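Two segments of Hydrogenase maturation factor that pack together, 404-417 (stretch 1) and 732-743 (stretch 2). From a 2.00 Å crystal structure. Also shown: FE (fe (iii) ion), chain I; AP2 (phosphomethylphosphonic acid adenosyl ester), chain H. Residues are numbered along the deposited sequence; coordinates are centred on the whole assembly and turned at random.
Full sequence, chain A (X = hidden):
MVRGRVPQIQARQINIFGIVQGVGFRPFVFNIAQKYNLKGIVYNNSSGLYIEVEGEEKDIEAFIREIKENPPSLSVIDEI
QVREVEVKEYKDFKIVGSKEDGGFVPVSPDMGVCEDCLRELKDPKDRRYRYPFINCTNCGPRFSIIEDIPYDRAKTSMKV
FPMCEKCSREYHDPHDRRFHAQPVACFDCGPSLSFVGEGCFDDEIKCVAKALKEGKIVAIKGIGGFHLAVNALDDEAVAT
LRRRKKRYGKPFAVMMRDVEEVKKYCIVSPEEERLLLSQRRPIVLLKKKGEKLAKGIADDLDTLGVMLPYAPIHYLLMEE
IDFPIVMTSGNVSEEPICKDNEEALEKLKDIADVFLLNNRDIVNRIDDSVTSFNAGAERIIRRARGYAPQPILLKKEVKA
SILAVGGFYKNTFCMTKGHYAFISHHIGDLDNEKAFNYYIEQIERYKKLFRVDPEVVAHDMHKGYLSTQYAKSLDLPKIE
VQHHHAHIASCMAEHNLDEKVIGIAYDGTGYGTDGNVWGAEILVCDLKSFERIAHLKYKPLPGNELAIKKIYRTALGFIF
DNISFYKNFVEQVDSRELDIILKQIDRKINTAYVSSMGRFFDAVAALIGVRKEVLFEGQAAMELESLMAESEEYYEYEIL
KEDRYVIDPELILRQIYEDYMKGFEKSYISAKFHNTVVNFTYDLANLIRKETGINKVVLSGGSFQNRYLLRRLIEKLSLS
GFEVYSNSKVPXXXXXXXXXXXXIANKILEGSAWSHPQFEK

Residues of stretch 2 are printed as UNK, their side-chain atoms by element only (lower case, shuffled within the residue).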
ATOM      1  N   ALA A 404     -17.017   0.224  -1.560  1.00 24.78           N
ATOM      2  CA  ALA A 404     -16.428   0.638  -2.829  1.00 23.75           C
ATOM      3  C   ALA A 404     -15.536  -0.497  -3.313  1.00 23.74           C
ATOM      4  O   ALA A 404     -14.641  -0.925  -2.596  1.00 23.19           O
ATOM      5  CB  ALA A 404     -15.638   1.926  -2.654  1.00 22.49           C
ATOM      6  N   VAL A 405     -15.811  -0.990  -4.523  1.00 23.82           N
ATOM      7  CA  VAL A 405     -15.257  -2.255  -4.983  1.00 23.32           C
ATOM      8  C   VAL A 405     -13.873  -2.115  -5.594  1.00 22.99           C
ATOM      9  O   VAL A 405     -13.191  -3.123  -5.810  1.00 22.57           O
ATOM     10  CB  VAL A 405     -16.207  -3.008  -5.956  1.00 23.70           C
ATOM     11  CG1 VAL A 405     -17.510  -3.439  -5.228  1.00 25.36           C
ATOM     12  CG2 VAL A 405     -16.485  -2.195  -7.219  1.00 22.87           C
ATOM     13  N   GLY A 406     -13.463  -0.879  -5.876  1.00 22.47           N
ATOM     14  CA  GLY A 406     -12.129  -0.639  -6.459  1.00 22.54           C
ATOM     15  C   GLY A 406     -12.101  -0.788  -7.969  1.00 23.10           C
ATOM     16  O   GLY A 406     -13.148  -0.730  -8.635  1.00 24.04           O
ATOM     17  N   GLY A 407     -10.904  -0.970  -8.521  1.00 23.41           N
ATOM     18  CA  GLY A 407     -10.741  -1.097  -9.966  1.00 23.74           C
ATOM     19  C   GLY A 407     -10.292  -2.497 -10.366  1.00 25.06           C
ATOM     20  O   GLY A 407     -10.763  -3.497  -9.815  1.00 26.36           O
ATOM     21  N   PHE A 408      -9.371  -2.552 -11.316  1.00 24.58           N
ATOM     22  CA  PHE A 408      -8.843  -3.798 -11.864  1.00 26.58           C
ATOM     23  C   PHE A 408      -7.382  -3.997 -11.410  1.00 25.94           C
ATOM     24  O   PHE A 408      -7.098  -4.932 -10.659  1.00 26.25           O
ATOM     25  CB  PHE A 408      -9.013  -3.826 -13.406  1.00 27.44           C
ATOM     26  CG  PHE A 408      -8.027  -4.725 -14.136  1.00 31.26           C
ATOM     27  CD1 PHE A 408      -7.281  -4.224 -15.196  1.00 33.11           C
ATOM     28  CD2 PHE A 408      -7.834  -6.049 -13.757  1.00 34.62           C
ATOM     29  CE1 PHE A 408      -6.362  -5.035 -15.888  1.00 36.32           C
ATOM     30  CE2 PHE A 408      -6.921  -6.860 -14.430  1.00 37.16           C
ATOM     31  CZ  PHE A 408      -6.184  -6.354 -15.505  1.00 36.63           C
ATOM     32  N   TYR A 409      -6.475  -3.130 -11.853  1.00 25.30           N
ATOM     33  CA  TYR A 409      -5.077  -3.226 -11.428  1.00 25.46           C
ATOM     34  C   TYR A 409      -4.937  -2.912  -9.953  1.00 23.77           C
ATOM     35  O   TYR A 409      -5.604  -1.999  -9.444  1.00 22.47           O
ATOM     36  CB  TYR A 409      -4.199  -2.228 -12.183  1.00 26.23           C
ATOM     37  CG  TYR A 409      -4.060  -2.507 -13.658  1.00 30.84           C
ATOM     38  CD1 TYR A 409      -3.269  -3.563 -14.117  1.00 34.30           C
ATOM     39  CD2 TYR A 409      -4.711  -1.703 -14.596  1.00 34.69           C
ATOM     40  CE1 TYR A 409      -3.124  -3.820 -15.496  1.00 38.76           C
ATOM     41  CE2 TYR A 409      -4.570  -1.942 -15.976  1.00 38.09           C
ATOM     42  CZ  TYR A 409      -3.778  -3.000 -16.411  1.00 40.28           C
ATOM     43  OH  TYR A 409      -3.650  -3.233 -17.762  1.00 45.26           O
ATOM     44  N   LYS A 410      -4.058  -3.647  -9.277  1.00 22.39           N
ATOM     45  CA  LYS A 410      -3.659  -3.306  -7.917  1.00 21.96           C
ATOM     46  C   LYS A 410      -4.885  -3.107  -7.019  1.00 21.87           C
ATOM     47  O   LYS A 410      -4.958  -2.169  -6.215  1.00 20.71           O
ATOM     48  CB  LYS A 410      -2.807  -2.029  -7.936  1.00 21.06           C
ATOM     49  CG  LYS A 410      -1.447  -2.165  -8.680  1.00 23.68           C
ATOM     50  CD  LYS A 410      -0.795  -0.778  -8.813  1.00 24.24           C
ATOM     51  CE  LYS A 410       0.630  -0.810  -9.418  1.00 27.16           C
ATOM     52  NZ  LYS A 410       0.712  -1.460 -10.784  1.00 28.08           N
ATOM     53  N   ASN A 411      -5.860  -3.985  -7.172  1.00 22.12           N
ATOM     54  CA  ASN A 411      -7.144  -3.741  -6.535  1.00 21.82           C
ATOM     55  C   ASN A 411      -7.077  -3.607  -5.008  1.00 22.07           C
ATOM     56  O   ASN A 411      -6.349  -4.342  -4.344  1.00 21.48           O
ATOM     57  CB  ASN A 411      -8.146  -4.812  -6.944  1.00 21.96           C
ATOM     58  CG  ASN A 411      -9.481  -4.665  -6.209  1.00 23.61           C
ATOM     59  OD1 ASN A 411     -10.450  -4.095  -6.733  1.00 26.82           O
ATOM     60  ND2 ASN A 411      -9.521  -5.151  -4.994  1.00 19.46           N
ATOM     61  N   THR A 412      -7.837  -2.643  -4.474  1.00 21.84           N
ATOM     62  CA  THR A 412      -8.282  -2.679  -3.097  1.00 21.78           C
ATOM     63  C   THR A 412      -9.783  -2.376  -3.141  1.00 22.16           C
ATOM     64  O   THR A 412     -10.276  -1.794  -4.113  1.00 21.15           O
ATOM     65  CB  THR A 412      -7.612  -1.591  -2.231  1.00 21.58           C
ATOM     66  OG1 THR A 412      -7.877  -0.307  -2.813  1.00 21.90           O
ATOM     67  CG2 THR A 412      -6.080  -1.822  -2.113  1.00 20.93           C
ATOM     68  N   PHE A 413     -10.483  -2.762  -2.078  1.00 22.41           N
ATOM     69  CA  PHE A 413     -11.849  -2.326  -1.841  1.00 22.85           C
ATOM     70  C   PHE A 413     -11.853  -1.468  -0.581  1.00 22.72           C
ATOM     71  O   PHE A 413     -10.875  -1.463   0.162  1.00 22.48           O
ATOM     72  CB  PHE A 413     -12.800  -3.534  -1.713  1.00 23.45           C
ATOM     73  CG  PHE A 413     -12.446  -4.479  -0.591  1.00 24.58           C
ATOM     74  CD1 PHE A 413     -12.861  -4.221   0.712  1.00 23.78           C
ATOM     75  CD2 PHE A 413     -11.708  -5.637  -0.846  1.00 24.22           C
ATOM     76  CE1 PHE A 413     -12.543  -5.109   1.775  1.00 25.14           C
ATOM     77  CE2 PHE A 413     -11.386  -6.534   0.198  1.00 24.88           C
ATOM     78  CZ  PHE A 413     -11.803  -6.272   1.502  1.00 26.64           C
ATOM     79  N   CYS A 414     -12.922  -0.698  -0.368  1.00 23.62           N
ATOM     80  CA  CYS A 414     -13.012   0.170   0.809  1.00 24.40           C
ATOM     81  C   CYS A 414     -14.423   0.112   1.382  1.00 25.79           C
ATOM     82  O   CYS A 414     -15.385   0.125   0.620  1.00 25.82           O
ATOM     83  CB  CYS A 414     -12.618   1.609   0.432  1.00 24.21           C
ATOM     84  SG  CYS A 414     -12.664   2.808   1.781  1.00 26.44           S
ATOM     85  N   MET A 415     -14.538   0.003   2.711  1.00 25.69           N
ATOM     86  CA  MET A 415     -15.836  -0.011   3.404  1.00 28.01           C
ATOM     87  C   MET A 415     -15.878   1.093   4.440  1.00 27.51           C
ATOM     88  O   MET A 415     -14.960   1.220   5.253  1.00 27.46           O
ATOM     89  CB  MET A 415     -16.040  -1.311   4.194  1.00 29.42           C
ATOM     90  CG  MET A 415     -16.009  -2.559   3.391  1.00 32.89           C
ATOM     91  SD  MET A 415     -15.934  -3.994   4.497  1.00 35.84           S
ATOM     92  CE  MET A 415     -15.858  -5.207   3.186  1.00 31.34           C
ATOM     93  N   THR A 416     -16.959   1.859   4.451  1.00 28.03           N
ATOM     94  CA  THR A 416     -17.070   2.948   5.403  1.00 28.31           C
ATOM     95  C   THR A 416     -17.934   2.553   6.595  1.00 29.95           C
ATOM     96  O   THR A 416     -18.865   1.754   6.467  1.00 29.47           O
ATOM     97  CB  THR A 416     -17.688   4.210   4.766  1.00 29.12           C
ATOM     98  OG1 THR A 416     -18.958   3.885   4.199  1.00 27.80           O
ATOM     99  CG2 THR A 416     -16.763   4.748   3.683  1.00 27.85           C
ATOM    100  N   LYS A 417     -17.570   3.091   7.754  1.00 30.32           N
ATOM    101  CA  LYS A 417     -18.389   2.976   8.957  1.00 32.44           C
ATOM    102  C   LYS A 417     -17.938   4.030   9.948  1.00 32.47           C
ATOM    103  O   LYS A 417     -16.723   4.259  10.112  1.00 31.15           O
ATOM    104  CB  LYS A 417     -18.283   1.586   9.594  1.00 33.25           C
ATOM    105  CG  LYS A 417     -19.551   1.246  10.406  1.00 35.25           C
ATOM    106  CD  LYS A 417     -19.532  -0.177  10.865  1.00 39.41           C
ATOM    107  CE  LYS A 417     -20.773  -0.517  11.647  1.00 42.46           C
ATOM    108  NZ  LYS A 417     -20.416  -1.699  12.446  1.00 46.24           N
ATOM    109  N   UNK A 732      -1.418   6.796  -5.441  1.00 20.73           N
ATOM    110  CA  UNK A 732      -1.971   7.540  -6.558  1.00 21.31           C
ATOM    111  C   UNK A 732      -2.284   6.566  -7.696  1.00 21.08           C
ATOM    112  O   UNK A 732      -3.004   6.913  -8.626  1.00 20.64           O
ATOM    113  s   UNK A 732       0.599   8.042  -7.630  1.00 24.49           S
ATOM    114  c   UNK A 732      -1.005   8.654  -7.026  1.00 22.26           C
ATOM    115  N   UNK A 733      -1.751   5.345  -7.613  1.00 20.90           N
ATOM    116  CA  UNK A 733      -2.129   4.292  -8.576  1.00 20.47           C
ATOM    117  C   UNK A 733      -3.498   3.692  -8.233  1.00 20.38           C
ATOM    118  O   UNK A 733      -4.154   4.152  -7.303  1.00 19.75           O
ATOM    119  o   UNK A 733      -1.780   1.948  -6.792  1.00 21.88           O
ATOM    120  c   UNK A 733      -0.823   2.418  -7.427  1.00 20.64           C
ATOM    121  c   UNK A 733      -1.036   3.222  -8.715  1.00 20.47           C
ATOM    122  n   UNK A 733       0.441   2.245  -7.050  1.00 18.49           N
ATOM    123  N   UNK A 734      -3.928   2.677  -8.979  1.00 20.34           N
ATOM    124  CA  UNK A 734      -5.287   2.150  -8.800  1.00 21.65           C
ATOM    125  C   UNK A 734      -5.593   1.527  -7.438  1.00 21.12           C
ATOM    126  O   UNK A 734      -6.761   1.282  -7.120  1.00 21.40           O
ATOM    127  o   UNK A 734      -6.424   1.259 -12.199  1.00 30.51           O
ATOM    128  o   UNK A 734      -5.928   3.164 -11.246  1.00 27.02           O
ATOM    129  c   UNK A 734      -5.658   1.187  -9.934  1.00 22.03           C
ATOM    130  c   UNK A 734      -6.023   1.921 -11.220  1.00 25.64           C
ATOM    131  N   UNK A 735      -4.540   1.261  -6.663  1.00 21.14           N
ATOM    132  CA  UNK A 735      -4.675   0.869  -5.240  1.00 21.20           C
ATOM    133  C   UNK A 735      -5.452   1.887  -4.425  1.00 21.28           C
ATOM    134  O   UNK A 735      -6.058   1.537  -3.418  1.00 20.97           O
ATOM    135  N   UNK A 736      -5.452   3.145  -4.859  1.00 21.19           N
ATOM    136  CA  UNK A 736      -6.177   4.198  -4.121  1.00 21.87           C
ATOM    137  C   UNK A 736      -7.611   4.459  -4.590  1.00 22.60           C
ATOM    138  O   UNK A 736      -8.356   5.151  -3.916  1.00 23.75           O
ATOM    139  N   UNK A 737      -8.013   3.869  -5.717  1.00 21.87           N
ATOM    140  CA  UNK A 737      -9.316   4.154  -6.352  1.00 22.39           C
ATOM    141  C   UNK A 737     -10.522   3.928  -5.408  1.00 22.38           C
ATOM    142  O   UNK A 737     -11.432   4.735  -5.377  1.00 21.71           O
ATOM    143  c   UNK A 737      -9.158   5.233  -9.392  1.00 27.16           C
ATOM    144  c   UNK A 737     -10.900   3.098  -8.049  1.00 25.12           C
ATOM    145  c   UNK A 737      -8.615   3.919  -8.792  1.00 25.34           C
ATOM    146  c   UNK A 737      -9.463   3.313  -7.647  1.00 22.56           C
ATOM    147  N   UNK A 738     -10.505   2.839  -4.641  1.00 21.49           N
ATOM    148  CA  UNK A 738     -11.629   2.516  -3.757  1.00 22.00           C
ATOM    149  C   UNK A 738     -11.921   3.594  -2.705  1.00 21.48           C
ATOM    150  O   UNK A 738     -13.070   3.810  -2.349  1.00 22.38           O
ATOM    151  c   UNK A 738     -11.410   1.152  -3.098  1.00 21.85           C
ATOM    152  o   UNK A 738     -10.312   1.223  -2.195  1.00 21.82           O
ATOM    153  N   UNK A 739     -10.892   4.277  -2.205  1.00 21.24           N
ATOM    154  CA  UNK A 739     -11.112   5.371  -1.258  1.00 21.53           C
ATOM    155  C   UNK A 739     -11.854   6.553  -1.914  1.00 21.98           C
ATOM    156  O   UNK A 739     -12.784   7.126  -1.314  1.00 22.05           O
ATOM    157  c   UNK A 739      -8.555   7.515   0.758  1.00 22.24           C
ATOM    158  c   UNK A 739     -10.800   6.662   1.619  1.00 22.66           C
ATOM    159  c   UNK A 739      -9.802   5.830  -0.618  1.00 21.38           C
ATOM    160  c   UNK A 739      -9.916   7.011   0.346  1.00 22.46           C
ATOM    161  N   UNK A 740     -11.448   6.896  -3.139  1.00 20.43           N
ATOM    162  CA  UNK A 740     -12.127   7.937  -3.910  1.00 21.32           C
ATOM    163  C   UNK A 740     -13.574   7.583  -4.224  1.00 22.39           C
ATOM    164  O   UNK A 740     -14.468   8.427  -4.045  1.00 23.19           O
ATOM    165  N   UNK A 741     -13.812   6.346  -4.680  1.00 21.83           N
ATOM    166  CA  UNK A 741     -15.180   5.871  -4.927  1.00 23.23           C
ATOM    167  C   UNK A 741     -16.028   5.996  -3.671  1.00 24.20           C
ATOM    168  O   UNK A 741     -17.189   6.393  -3.743  1.00 25.28           O
ATOM    169  o   UNK A 741     -14.310   1.801  -5.964  1.00 22.44           O
ATOM    170  c   UNK A 741     -14.551   4.081  -6.701  1.00 23.15           C
ATOM    171  n   UNK A 741     -14.379   2.169  -8.206  1.00 20.00           N
ATOM    172  c   UNK A 741     -14.411   2.582  -6.925  1.00 22.27           C
ATOM    173  c   UNK A 741     -15.215   4.402  -5.361  1.00 23.45           C
ATOM    174  N   UNK A 742     -15.442   5.633  -2.530  1.00 23.90           N
ATOM    175  CA  UNK A 742     -16.151   5.651  -1.243  1.00 24.90           C
ATOM    176  C   UNK A 742     -16.587   7.051  -0.850  1.00 25.33           C
ATOM    177  O   UNK A 742     -17.737   7.250  -0.487  1.00 27.13           O
ATOM    178  c   UNK A 742     -15.296   5.016  -0.128  1.00 23.85           C
ATOM    179  N   UNK A 743     -15.691   8.031  -0.930  1.00 24.86           N
ATOM    180  CA  UNK A 743     -16.066   9.384  -0.489  1.00 25.00           C
ATOM    181  C   UNK A 743     -16.952  10.098  -1.501  1.00 25.33           C
ATOM    182  O   UNK A 743     -17.748  10.945  -1.132  1.00 25.95           O
ATOM    183  c   UNK A 743     -14.168   9.643   1.150  1.00 24.63           C
ATOM    184  c   UNK A 743     -13.878  10.492  -1.242  1.00 24.32           C
ATOM    185  c   UNK A 743     -14.864  10.269  -0.063  1.00 25.05           C
TER
HETATM  186 FE    FE I 807      -5.931   4.719 -12.828  1.00 27.79          FE
HETATM  187  PB  AP2 H 806      -4.868   2.482 -14.943  1.00 38.84           P
HETATM  188  O1B AP2 H 806      -3.886   3.071 -15.924  1.00 38.10           O
HETATM  189  O2B AP2 H 806      -5.827   3.437 -14.302  1.00 34.03           O
HETATM  190  O3B AP2 H 806      -5.490   1.210 -15.464  1.00 40.69           O
HETATM  191  C3A AP2 H 806      -3.785   1.913 -13.606  1.00 34.10           C
HETATM  192  PA  AP2 H 806      -2.950   3.231 -12.674  1.00 34.45           P
HETATM  193  O1A AP2 H 806      -2.361   2.431 -11.521  1.00 30.12           O
HETATM  194  O2A AP2 H 806      -3.771   4.463 -12.383  1.00 29.34           O
HETATM  195  O5' AP2 H 806      -1.768   3.736 -13.658  1.00 34.22           O
HETATM  196  C5' AP2 H 806      -0.688   2.843 -13.903  1.00 36.48           C
HETATM  197  C4' AP2 H 806       0.034   3.409 -15.105  1.00 37.36           C
HETATM  198  O4' AP2 H 806       0.767   4.572 -14.718  1.00 37.86           O
HETATM  199  C3' AP2 H 806       1.071   2.456 -15.664  1.00 38.49           C
HETATM  200  O3' AP2 H 806       0.454   1.450 -16.474  1.00 39.84           O
HETATM  201  C2' AP2 H 806       1.937   3.430 -16.438  1.00 39.11           C
HETATM  202  O2' AP2 H 806       1.289   3.650 -17.696  1.00 38.39           O
HETATM  203  C1' AP2 H 806       1.912   4.697 -15.572  1.00 37.66           C
HETATM  204  N9  AP2 H 806       3.196   4.736 -14.814  1.00 37.59           N
HETATM  205  C8  AP2 H 806       3.632   3.861 -13.874  1.00 37.42           C
HETATM  206  N7  AP2 H 806       4.879   4.177 -13.431  1.00 37.34           N
HETATM  207  C5  AP2 H 806       5.265   5.285 -14.094  1.00 37.29           C
HETATM  208  C6  AP2 H 806       6.470   6.152 -14.117  1.00 37.62           C
HETATM  209  N6  AP2 H 806       7.535   5.901 -13.313  1.00 36.46           N
HETATM  210  N1  AP2 H 806       6.467   7.206 -14.978  1.00 37.69           N
HETATM  211  C2  AP2 H 806       5.413   7.493 -15.774  1.00 36.89           C
HETATM  212  N3  AP2 H 806       4.294   6.737 -15.812  1.00 36.25           N
HETATM  213  C4  AP2 H 806       4.167   5.643 -15.009  1.00 36.56           C
HETATM  214  O   HOH W   1      -8.033  -0.936  -8.442  1.00 19.99           O
HETATM  215  O   HOH W   2      -7.973  -0.613 -12.650  1.00 25.15           O
HETATM  216  O   HOH W   3      -8.836   0.596  -5.419  1.00 19.48           O

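Position 732 has one carbon and then one sulfur. It does not touch stretch 1. A lone sulfur on CB makes it Cys732.

Position 733 has two carbons, the second carrying one oxygen and one nitrogen. The second carbon lies 3.5 Å from Lys410 CD. That is a short amide, Asn733. Its OD1 accepts a hydrogen bond from the backbone N of position 735 at 2.8 Å.

Position 734 has two carbons, the second carrying two oxygens. One oxygen lies 2.2 Å from the FE ion, as suits a carboxylate, and CB is 3.2 Å from Tyr409 O. This is Asp734. OD1 binds the metal, while OD2 accepts a hydrogen bond from water 2 at 2.5 Å. The same water accepts one from Phe408 N at 2.7 Å.

Position 735 has no side-chain atoms. Its CA makes a CA-H...O contact with Lys410 O at 3.2 Å. It is Gly735. A CB here would clash with Asn733 OD1.

Position 736 also has none and touches nothing on stretch 1: Gly736.

Position 737 has four carbons, forked at the first, with one arm two carbons long. A branch carbon is 4.1 Å from Gly407 N. This is Ile737, and that carbon is CG2.

Position 738 has one carbon and one oxygen, with CB 3.9 Å from Gly406 CA. It is Ser738. Its OG donates to Thr412 OG1 at 2.9 Å.

Position 739 has four carbons, forked at the second. CB points away, yet a terminal carbon comes within 4.3 Å of Cys414 SG. This is Leu739, and that carbon is CD1.

Position 740 has no side chain and no contact: Gly740.

Position 741 has three carbons, the third carrying one oxygen and one nitrogen. The end oxygen lies 2.8 Å from Gly406 N. The longer amide is Gln741. OE1 accepts from Gly406 N, and NE2 donates to Gly406 O at 3.2 Å.

Position 742 has a single carbon, 3.9 Å from Cys414 SG: Ala742. Its CB is also 4.0 Å from Ala404 CB.

Position 743 has three carbons, forked at the first, and no contact: Val743.

The contact combines polar pairing with close apolar packing. Gln741 reads both backbone polar groups of Gly406, whose backbone angles call for glycine. Thr412 OG1 donates to Gly735 O at 2.7 Å and accepts from Ser738, linking both residues to stretch 1. Water 3 adds to this link, donating to Thr412 OG1 at 2.9 Å and accepting from Ser738 N at 2.9 Å. Ala404 CB lies against the helix backbone, 3.2 Å from Ser738 O, and Ala742 CB packs against Cys414 SG. At the other end, Asp734 joins the contact to the metal and AP2.

Stretch 2 (732-743) CNDGGISLGQAV
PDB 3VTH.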